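Local coordinates for microtubule-associated protein 1 light chain 3 (PDB 4EOY), which has the ubiquitin fold of the Atg8 autophagy proteins and binds a peptide of Atg3, the partner that probably helps attach it to membrane lipid, at residues M5-D10 / V35-N40; V12-R17 / K111-Y116; L90-I95 / L117-S122. The protein carries 3 engineered substitutions. All coordinates share one frame; numbering follows the deposited sequence.

Contact 1: residues M5-D10 / V35-N40; sequences MPSLKD and VIERAN. Engineered in segment 35-40: I36 (natural residue Cys). With CA (calcium ion), chain G.
S7 and E37 make the polar link between the N-terminal segment 5-10 and strand 31-38 of the ubiquitin-like sheet. Segment 5-10 belongs to the N-terminal extension that Atg8 proteins add to this core. Residues 5-8 run almost opposite to 35-40. Polar contacts come first. S7 OG lies 3.0 Å from E37 OE1, at most a weak hydrogen bond. S7 OG is anti to the backbone N (chi1 173°), which carries it toward the carboxylate. A bend at chi2 (80°) turns E37 CD aside from a straight run of the chain. The other carboxylate oxygen, E37 OE2, has a salt bridge to K50. A calcium ion sits between the segments. It is bound by P6 O at 2.2 Å and by three waters, two of them at longer range. The nearest of these waters also donates to R38 O at 2.8 Å, and so ties the ion to the strand.

Carbon contacts flank this centre. L8 and V35 are buried and cross at about a right angle, with L8 CD2 4.1 Å from V35 CG2. L8 also packs on Y116. At the other end, M5 reaches the loop after the strand. Its methyl, M5 CE, lies 3.4 Å from N40 CA. The same M5 CE rests against the carbonyl oxygen A39 O, at 3.1 Å.

Contact 2: residues V12-R17 / K111-Y116; sequences VSFENR and KDEDGY. With CA (calcium ion), chain I.
R17, in the first turn of helix 14-27, faces D114, in the type I beta turn D112-G115, with their CA atoms 5.9 Å apart. S13 is the N-cap of the helix, and its OG accepts a weak bond from N16 N. Two Asx turns follow each other here: D112 OD1 accepts from D114 N within the beta turn, and D114 OD1 accepts from Y116 N just past it.

The main contact is a buried salt bridge. R17 presents the side of its guanidinium that carries NE and NH2, and both nitrogens grip one oxygen. R17 NE lies 2.8 Å and R17 NH2 2.7 Å from D114 OD2. That oxygen is near the guanidinium plane, but the carboxylate is turned 81° from it, and both donors come from its anti side. D114 CG stands between its own backbone N and carbonyl carbon (chi1 67°), which puts the carboxylate within reach of both R17 and Y116 N. R17 NH1 gives a nearly straight bond of 3.3 Å to V12 O, in the guanidinium plane, which helps fix the rotation of the group.

Carbon contacts surround the bridge. F14 CE1 lies 4.0 Å from D114 CA, and E113 CG meets the edge of the F14 ring, 4.1 Å from F14 CZ. R17 CG touches the edge of the Y116 ring at CE2. Y116 also packs on an aromatic side chain of the bound peptide.

A calcium ion is modelled on S13 O and F14 O, but its bonds are unusually short, so the site is doubtful in detail. D114 OD2 also shares a hydrogen bond with Y118 OH. Held this way, the buried D114 carboxylate is probably ionised, with R17 likely to balance its charge.

Contact 3: residues L90-I95 / L117-S122; sequences LFVNNI and LYMEYS. With ACT (acetate ion), chain H.
L90 and Y121 cross on the face of the sheet turned to helix 60-72. L90 CD2 lies 3.6 Å from Y121 CB, while the Y121 ring extends away from L90 and its OH bonds to P45 O. V92 and M119 point to this same face. V92 CG2, the branch anti to the backbone N, packs obliquely on L117 CD1 at 4.1 Å.

F91 and E120 point to the other face. The edge of the F91 ring is turned to E120 O, and F91 CE1 meets S122 CB at 3.8 Å.

These side chains hang on the antiparallel pairing of edge strand 89-92 with strand 117-122 in the beta-grasp sheet of the ubiquitin fold. F91 and E120 form a hydrogen-bonded pair. F91 N donates to E120 O at 2.7 Å, and E120 N donates to F91 O at 2.8 Å.

Past V92 the chain reverses in a type I' turn, V92-I95. The N94 side chain runs alongside that of E120, with amide and carboxylate planes 30° apart. A water links the two residues, accepting from the backbone N of N94 and donating to E120 OE1 at 2.7 Å.

Overall arrangement
Contacts 1 and 2 tie the N-terminal segments to the ubiquitin-like core; contact 3 lies within the core sheet. Contacts 1 and 3 have centres about 10 Å apart and share that sheet: strand 31-38 pairs in parallel with strand 117-122, which pairs in turn with strand 89-92. Contact 2 lies at the start of strand 117-122, its centre about 13 Å from that of contact 1 and about 16 Å from that of contact 3. K9 and D112 join contacts 1 and 2 by a salt bridge. Along the chain, contact 1 closes before contact 3 opens, whereas contact 2 crosses both. Contact 2 also borders the peptide site: Y116, which packs on L8 and V35, touches the bound peptide.

Contact 1: residues M5-D10 / V35-N40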
loop_
_atom_site.group_PDB
_atom_site.type_symbol
_atom_site.label_atom_id
_atom_site.label_comp_id
_atom_site.label_asym_id
_atom_site.label_seq_id
_atom_site.Cartn_x
_atom_site.Cartn_y
_atom_site.Cartn_z
ATOM N N MET A 5 -11.218 -4.904 -10.497
ATOM C CA MET A 5 -10.539 -3.690 -10.967
ATOM C C MET A 5 -9.068 -3.932 -11.297
ATOM O O MET A 5 -8.466 -4.876 -10.787
ATOM C CB MET A 5 -10.703 -2.564 -9.954
ATOM C CG MET A 5 -11.964 -1.773 -10.226
ATOM S SD MET A 5 -12.197 -0.491 -9.011
ATOM C CE MET A 5 -13.410 -1.299 -7.971
ATOM N N PRO A 6 -8.492 -3.090 -12.173
ATOM C CA PRO A 6 -7.130 -3.350 -12.651
ATOM C C PRO A 6 -6.101 -3.293 -11.520
ATOM O O PRO A 6 -6.076 -2.315 -10.755
ATOM C CB PRO A 6 -6.896 -2.237 -13.674
ATOM C CG PRO A 6 -7.809 -1.132 -13.258
ATOM C CD PRO A 6 -9.016 -1.799 -12.662
ATOM N N SER A 7 -5.278 -4.342 -11.416
ATOM C CA SER A 7 -4.265 -4.467 -10.360
ATOM C C SER A 7 -2.877 -4.826 -10.937
ATOM O O SER A 7 -2.711 -4.975 -12.153
ATOM C CB SER A 7 -4.701 -5.518 -9.329
ATOM O OG SER A 7 -3.676 -5.786 -8.376
ATOM N N LEU A 8 -1.896 -4.969 -10.047
ATOM C CA LEU A 8 -0.521 -5.272 -10.429
ATOM C C LEU A 8 -0.376 -6.692 -10.980
ATOM O O LEU A 8 0.539 -6.978 -11.767
ATOM C CB LEU A 8 0.402 -5.097 -9.231
ATOM C CG LEU A 8 1.887 -4.959 -9.555
ATOM C CD1 LEU A 8 2.205 -3.527 -9.968
ATOM C CD2 LEU A 8 2.712 -5.358 -8.350
ATOM N N LYS A 9 -1.283 -7.576 -10.568
ATOM C CA LYS A 9 -1.313 -8.959 -11.058
ATOM C C LYS A 9 -1.614 -9.016 -12.558
ATOM O O LYS A 9 -1.152 -9.915 -13.260
ATOM C CB LYS A 9 -2.339 -9.771 -10.269
ATOM C CG LYS A 9 -2.014 -9.857 -8.789
ATOM C CD LYS A 9 -3.002 -10.725 -8.028
ATOM C CE LYS A 9 -2.457 -11.062 -6.650
ATOM N NZ LYS A 9 -3.452 -11.779 -5.816
ATOM N N ASP A 10 -2.377 -8.041 -13.040
ATOM C CA ASP A 10 -2.699 -7.940 -14.459
ATOM C C ASP A 10 -1.554 -7.281 -15.238
ATOM O O ASP A 10 -1.414 -7.473 -16.455
ATOM C CB ASP A 10 -3.995 -7.140 -14.647
ATOM C CG ASP A 10 -5.084 -7.510 -13.623
ATOM O OD1 ASP A 10 -4.904 -8.473 -12.847
ATOM O OD2 ASP A 10 -6.118 -6.824 -13.582
ATOM N N VAL A 35 1.807 -3.139 -1.864
ATOM C CA VAL A 35 1.181 -2.543 -3.034
ATOM C C VAL A 35 -0.210 -2.060 -2.642
ATOM O O VAL A 35 -0.979 -2.809 -2.043
ATOM C CB VAL A 35 1.059 -3.542 -4.200
ATOM C CG1 VAL A 35 0.594 -2.828 -5.475
ATOM C CG2 VAL A 35 2.393 -4.218 -4.448
ATOM N N ILE A 36 -0.534 -0.815 -2.980
ATOM C CA ILE A 36 -1.851 -0.246 -2.660
ATOM C C ILE A 36 -2.775 -0.241 -3.879
ATOM O O ILE A 36 -2.374 0.160 -4.982
ATOM C CB ILE A 36 -1.748 1.192 -2.138
ATOM C CG1 ILE A 36 -3.144 1.779 -1.914
ATOM C CG2 ILE A 36 -1.050 2.066 -3.145
ATOM C CD1 ILE A 36 -3.145 2.969 -0.998
ATOM N N GLU A 37 -4.018 -0.652 -3.683
ATOM C CA GLU A 37 -4.964 -0.762 -4.797
ATOM C C GLU A 37 -6.307 -0.129 -4.473
ATOM O O GLU A 37 -6.807 -0.231 -3.351
ATOM C CB GLU A 37 -5.160 -2.230 -5.146
ATOM C CG GLU A 37 -5.039 -2.527 -6.630
ATOM C CD GLU A 37 -3.601 -2.635 -7.103
ATOM O OE1 GLU A 37 -2.848 -3.481 -6.559
ATOM O OE2 GLU A 37 -3.234 -1.885 -8.034
ATOM N N ARG A 38 -6.875 0.543 -5.466
ATOM C CA ARG A 38 -8.175 1.179 -5.370
ATOM C C ARG A 38 -9.260 0.132 -5.532
ATOM O O ARG A 38 -9.242 -0.624 -6.506
ATOM C CB ARG A 38 -8.311 2.202 -6.498
ATOM C CG ARG A 38 -9.523 3.109 -6.406
ATOM C CD ARG A 38 -9.361 4.238 -7.408
ATOM N NE ARG A 38 -10.522 5.127 -7.488
ATOM C CZ ARG A 38 -11.473 5.069 -8.412
ATOM N NH1 ARG A 38 -11.461 4.148 -9.377
ATOM N NH2 ARG A 38 -12.444 5.961 -8.384
ATOM N N ALA A 39 -10.217 0.116 -4.602
ATOM C CA ALA A 39 -11.136 -1.016 -4.464
ATOM C C ALA A 39 -12.582 -0.711 -4.844
ATOM O O ALA A 39 -13.412 -1.627 -4.901
ATOM C CB ALA A 39 -11.090 -1.539 -3.045
ATOM N N ASN A 40 -12.900 0.564 -5.059
ATOM C CA ASN A 40 -14.212 0.938 -5.595
ATOM C C ASN A 40 -14.134 2.156 -6.513
ATOM O O ASN A 40 -13.079 2.776 -6.661
ATOM C CB ASN A 40 -15.251 1.127 -4.478
ATOM C CG ASN A 40 -15.147 2.463 -3.775
ATOM O OD1 ASN A 40 -14.060 2.996 -3.539
ATOM N ND2 ASN A 40 -16.292 2.990 -3.380
HETATM CA CA CA G . -5.607 -0.423 -9.781
HETATM O O HOH W 1 -7.635 -0.757 -8.797
HETATM O O HOH W 2 -3.998 -0.878 -11.991
HETATM O O HOH W 3 -4.503 1.565 -8.437
#

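Contact 2: residues V12-R17 / K111-Y116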
loop_
_atom_site.group_PDB
_atom_site.type_symbol
_atom_site.label_atom_id
_atom_site.label_comp_id
_atom_site.label_asym_id
_atom_site.label_seq_id
_atom_site.Cartn_x
_atom_site.Cartn_y
_atom_site.Cartn_z
ATOM N N VAL A 12 1.929 -7.351 -14.173
ATOM C CA VAL A 12 3.156 -8.161 -14.081
ATOM C C VAL A 12 2.821 -9.627 -13.844
ATOM O O VAL A 12 1.939 -9.932 -13.060
ATOM C CB VAL A 12 4.030 -7.717 -12.885
ATOM C CG1 VAL A 12 5.336 -8.488 -12.862
ATOM C CG2 VAL A 12 4.277 -6.215 -12.912
ATOM N N SER A 13 3.555 -10.523 -14.482
ATOM C CA SER A 13 3.348 -11.972 -14.318
ATOM C C SER A 13 3.706 -12.464 -12.924
ATOM O O SER A 13 4.573 -11.877 -12.280
ATOM C CB SER A 13 4.214 -12.739 -15.316
ATOM O OG SER A 13 5.587 -12.434 -15.110
ATOM N N PHE A 14 3.071 -13.554 -12.484
ATOM C CA PHE A 14 3.326 -14.147 -11.151
ATOM C C PHE A 14 4.813 -14.400 -10.904
ATOM O O PHE A 14 5.325 -14.152 -9.804
ATOM C CB PHE A 14 2.561 -15.456 -10.963
ATOM C CG PHE A 14 2.908 -16.184 -9.684
ATOM C CD1 PHE A 14 2.307 -15.837 -8.487
ATOM C CD2 PHE A 14 3.845 -17.210 -9.680
ATOM C CE1 PHE A 14 2.627 -16.502 -7.317
ATOM C CE2 PHE A 14 4.174 -17.873 -8.508
ATOM C CZ PHE A 14 3.563 -17.517 -7.324
ATOM N N GLU A 15 5.499 -14.881 -11.935
ATOM C CA GLU A 15 6.911 -15.270 -11.835
ATOM C C GLU A 15 7.847 -14.058 -11.659
ATOM O O GLU A 15 8.811 -14.121 -10.887
ATOM C CB GLU A 15 7.333 -16.133 -13.038
ATOM C CG GLU A 15 6.748 -15.719 -14.388
ATOM C CD GLU A 15 5.332 -16.253 -14.654
ATOM O OE1 GLU A 15 4.661 -16.754 -13.713
ATOM O OE2 GLU A 15 4.879 -16.154 -15.821
ATOM N N ASN A 16 7.548 -12.961 -12.358
ATOM C CA ASN A 16 8.293 -11.700 -12.195
ATOM C C ASN A 16 8.097 -11.066 -10.821
ATOM O O ASN A 16 9.067 -10.653 -10.196
ATOM C CB ASN A 16 7.922 -10.694 -13.293
ATOM C CG ASN A 16 8.486 -11.078 -14.657
ATOM O OD1 ASN A 16 8.816 -12.235 -14.897
ATOM N ND2 ASN A 16 8.585 -10.105 -15.562
ATOM N N ARG A 17 6.840 -10.980 -10.371
ATOM C CA ARG A 17 6.482 -10.540 -9.004
ATOM C C ARG A 17 7.153 -11.329 -7.885
ATOM O O ARG A 17 7.608 -10.745 -6.910
ATOM C CB ARG A 17 4.954 -10.584 -8.806
ATOM C CG ARG A 17 4.199 -9.439 -9.481
ATOM C CD ARG A 17 2.832 -9.858 -10.005
ATOM N NE ARG A 17 2.124 -10.691 -9.040
ATOM C CZ ARG A 17 1.167 -11.560 -9.338
ATOM N NH1 ARG A 17 0.749 -11.724 -10.588
ATOM N NH2 ARG A 17 0.620 -12.269 -8.362
ATOM N N LYS A 111 0.196 -11.790 3.763
ATOM C CA LYS A 111 1.064 -11.707 2.592
ATOM C C LYS A 111 0.558 -12.610 1.462
ATOM O O LYS A 111 0.152 -13.744 1.682
ATOM C CB LYS A 111 2.513 -12.052 2.997
ATOM C CG LYS A 111 3.355 -12.829 2.007
ATOM C CD LYS A 111 4.618 -13.353 2.685
ATOM C CE LYS A 111 4.331 -14.586 3.537
ATOM N NZ LYS A 111 5.472 -14.955 4.419
ATOM N N ASP A 112 0.591 -12.086 0.247
ATOM C CA ASP A 112 0.210 -12.833 -0.926
ATOM C C ASP A 112 1.304 -13.843 -1.272
ATOM O O ASP A 112 2.456 -13.658 -0.923
ATOM C CB ASP A 112 -0.009 -11.851 -2.075
ATOM C CG ASP A 112 -0.709 -12.469 -3.262
ATOM O OD1 ASP A 112 -0.090 -13.296 -3.964
ATOM O OD2 ASP A 112 -1.880 -12.098 -3.513
ATOM N N GLU A 113 0.932 -14.904 -1.976
ATOM C CA GLU A 113 1.878 -15.921 -2.395
ATOM C C GLU A 113 3.015 -15.345 -3.242
ATOM O O GLU A 113 4.130 -15.862 -3.206
ATOM C CB GLU A 113 1.149 -17.033 -3.167
ATOM C CG GLU A 113 2.054 -18.179 -3.589
ATOM C CD GLU A 113 1.307 -19.483 -3.811
ATOM O OE1 GLU A 113 0.157 -19.436 -4.304
ATOM O OE2 GLU A 113 1.878 -20.556 -3.501
ATOM N N ASP A 114 2.738 -14.273 -3.985
ATOM C CA ASP A 114 3.766 -13.623 -4.800
ATOM C C ASP A 114 4.780 -12.784 -3.980
ATOM O O ASP A 114 5.728 -12.231 -4.550
ATOM C CB ASP A 114 3.141 -12.790 -5.944
ATOM C CG ASP A 114 2.355 -11.580 -5.460
ATOM O OD1 ASP A 114 2.388 -11.233 -4.266
ATOM O OD2 ASP A 114 1.703 -10.963 -6.314
ATOM N N GLY A 115 4.583 -12.704 -2.664
ATOM C CA GLY A 115 5.508 -11.983 -1.775
ATOM C C GLY A 115 5.039 -10.595 -1.341
ATOM O O GLY A 115 5.613 -10.003 -0.430
ATOM N N TYR A 116 3.995 -10.075 -1.994
ATOM C CA TYR A 116 3.494 -8.727 -1.720
ATOM C C TYR A 116 2.421 -8.720 -0.639
ATOM O O TYR A 116 1.639 -9.668 -0.510
ATOM C CB TYR A 116 2.901 -8.090 -2.993
ATOM C CG TYR A 116 3.915 -7.494 -3.944
ATOM C CD1 TYR A 116 4.610 -6.327 -3.606
ATOM C CD2 TYR A 116 4.192 -8.096 -5.170
ATOM C CE1 TYR A 116 5.561 -5.777 -4.454
ATOM C CE2 TYR A 116 5.147 -7.558 -6.024
ATOM C CZ TYR A 116 5.828 -6.392 -5.655
ATOM O OH TYR A 116 6.774 -5.831 -6.494
HETATM CA CA CA I . 5.587 -12.472 -10.851
#

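Contact 3: residues L90-I95 / L117-S122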
loop_
_atom_site.group_PDB
_atom_site.type_symbol
_atom_site.label_atom_id
_atom_site.label_comp_id
_atom_site.label_asym_id
_atom_site.label_seq_id
_atom_site.Cartn_x
_atom_site.Cartn_y
_atom_site.Cartn_z
ATOM N N LEU A 90 -9.469 1.852 4.617
ATOM C CA LEU A 90 -8.389 0.954 4.194
ATOM C C LEU A 90 -8.652 -0.516 4.556
ATOM O O LEU A 90 -9.221 -0.827 5.618
ATOM C CB LEU A 90 -7.075 1.398 4.822
ATOM C CG LEU A 90 -6.586 2.789 4.387
ATOM C CD1 LEU A 90 -5.353 3.193 5.189
ATOM C CD2 LEU A 90 -6.296 2.817 2.889
ATOM N N PHE A 91 -8.207 -1.412 3.681
ATOM C CA PHE A 91 -8.469 -2.835 3.838
ATOM C C PHE A 91 -7.272 -3.712 3.536
ATOM O O PHE A 91 -6.558 -3.486 2.566
ATOM C CB PHE A 91 -9.619 -3.246 2.925
ATOM C CG PHE A 91 -10.901 -2.529 3.223
ATOM C CD1 PHE A 91 -11.145 -1.269 2.699
ATOM C CD2 PHE A 91 -11.859 -3.111 4.049
ATOM C CE1 PHE A 91 -12.317 -0.600 2.980
ATOM C CE2 PHE A 91 -13.038 -2.447 4.336
ATOM C CZ PHE A 91 -13.269 -1.195 3.808
ATOM N N VAL A 92 -7.061 -4.724 4.371
ATOM C CA VAL A 92 -6.117 -5.768 4.041
ATOM C C VAL A 92 -6.845 -7.124 3.924
ATOM O O VAL A 92 -7.522 -7.571 4.869
ATOM C CB VAL A 92 -4.984 -5.839 5.064
ATOM C CG1 VAL A 92 -5.521 -6.108 6.463
ATOM C CG2 VAL A 92 -3.995 -6.879 4.603
ATOM N N ASN A 93 -6.733 -7.758 2.758
ATOM C CA ASN A 93 -7.471 -9.004 2.514
ATOM C C ASN A 93 -8.936 -8.889 2.997
ATOM O O ASN A 93 -9.397 -9.690 3.815
ATOM C CB ASN A 93 -6.760 -10.190 3.176
ATOM C CG ASN A 93 -5.426 -10.509 2.520
ATOM O OD1 ASN A 93 -4.882 -9.706 1.749
ATOM N ND2 ASN A 93 -4.885 -11.687 2.825
ATOM N N ASN A 94 -9.602 -7.839 2.506
ATOM C CA ASN A 94 -11.011 -7.508 2.776
ATOM C C ASN A 94 -11.384 -7.090 4.187
ATOM O O ASN A 94 -12.526 -6.716 4.408
ATOM C CB ASN A 94 -11.943 -8.614 2.258
ATOM C CG ASN A 94 -11.783 -8.845 0.756
ATOM O OD1 ASN A 94 -11.330 -7.960 0.028
ATOM N ND2 ASN A 94 -12.148 -10.028 0.290
ATOM N N ILE A 95 -10.436 -7.110 5.130
ATOM C CA ILE A 95 -10.713 -6.702 6.516
ATOM C C ILE A 95 -9.992 -5.429 6.923
ATOM O O ILE A 95 -9.039 -5.014 6.280
ATOM C CB ILE A 95 -10.386 -7.811 7.548
ATOM C CG1 ILE A 95 -8.908 -8.194 7.524
ATOM C CG2 ILE A 95 -11.240 -9.043 7.299
ATOM C CD1 ILE A 95 -8.452 -8.880 8.783
ATOM N N LEU A 117 2.384 -7.636 0.139
ATOM C CA LEU A 117 1.234 -7.340 0.957
ATOM C C LEU A 117 0.311 -6.410 0.169
ATOM O O LEU A 117 0.649 -5.245 -0.101
ATOM C CB LEU A 117 1.633 -6.697 2.270
ATOM C CG LEU A 117 0.473 -6.457 3.250
ATOM C CD1 LEU A 117 -0.090 -7.798 3.669
ATOM C CD2 LEU A 117 0.933 -5.618 4.437
ATOM N N TYR A 118 -0.860 -6.925 -0.195
ATOM C CA TYR A 118 -1.827 -6.148 -0.964
ATOM C C TYR A 118 -2.796 -5.478 -0.028
ATOM O O TYR A 118 -3.369 -6.121 0.874
ATOM C CB TYR A 118 -2.588 -7.043 -1.931
ATOM C CG TYR A 118 -1.785 -7.453 -3.150
ATOM C CD1 TYR A 118 -0.991 -8.584 -3.128
ATOM C CD2 TYR A 118 -1.831 -6.709 -4.318
ATOM C CE1 TYR A 118 -0.254 -8.958 -4.231
ATOM C CE2 TYR A 118 -1.105 -7.084 -5.431
ATOM C CZ TYR A 118 -0.310 -8.208 -5.375
ATOM O OH TYR A 118 0.423 -8.560 -6.497
ATOM N N MET A 119 -2.930 -4.175 -0.188
ATOM C CA MET A 119 -3.856 -3.386 0.618
ATOM C C MET A 119 -4.733 -2.536 -0.293
ATOM O O MET A 119 -4.309 -2.115 -1.380
ATOM C CB MET A 119 -3.083 -2.503 1.594
ATOM C CG MET A 119 -2.353 -3.304 2.666
ATOM S SD MET A 119 -1.651 -2.186 3.876
ATOM C CE MET A 119 -3.114 -1.596 4.740
ATOM N N GLU A 120 -5.967 -2.300 0.121
ATOM C CA GLU A 120 -6.921 -1.637 -0.766
ATOM C C GLU A 120 -7.598 -0.493 -0.086
ATOM O O GLU A 120 -7.782 -0.517 1.121
ATOM C CB GLU A 120 -7.977 -2.640 -1.242
ATOM C CG GLU A 120 -7.411 -3.762 -2.101
ATOM C CD GLU A 120 -8.464 -4.738 -2.556
ATOM O OE1 GLU A 120 -9.249 -5.182 -1.695
ATOM O OE2 GLU A 120 -8.502 -5.068 -3.768
ATOM N N TYR A 121 -7.958 0.528 -0.856
ATOM C CA TYR A 121 -8.693 1.647 -0.306
ATOM C C TYR A 121 -10.022 1.779 -1.017
ATOM O O TYR A 121 -10.154 1.470 -2.210
ATOM C CB TYR A 121 -7.905 2.962 -0.351
ATOM C CG TYR A 121 -7.452 3.469 -1.717
ATOM C CD1 TYR A 121 -8.243 4.313 -2.475
ATOM C CD2 TYR A 121 -6.192 3.171 -2.200
ATOM C CE1 TYR A 121 -7.813 4.810 -3.688
ATOM C CE2 TYR A 121 -5.754 3.655 -3.424
ATOM C CZ TYR A 121 -6.577 4.465 -4.169
ATOM O OH TYR A 121 -6.114 4.940 -5.378
ATOM N N SER A 122 -11.003 2.211 -0.231
ATOM C CA SER A 122 -12.341 2.415 -0.681
ATOM C C SER A 122 -12.910 3.676 -0.049
ATOM O O SER A 122 -12.461 4.096 1.008
ATOM C CB SER A 122 -13.199 1.229 -0.289
ATOM O OG SER A 122 -14.499 1.400 -0.814
HETATM C C ACT H . -9.606 2.819 8.601
HETATM O O ACT H . -9.086 2.038 7.775
HETATM O OXT ACT H . -10.852 2.932 8.710
HETATM C CH3 ACT H . -8.716 3.634 9.494
HETATM O O HOH W 4 -1.915 -9.500 0.349
HETATM O O HOH W 5 -8.377 -5.786 0.834
#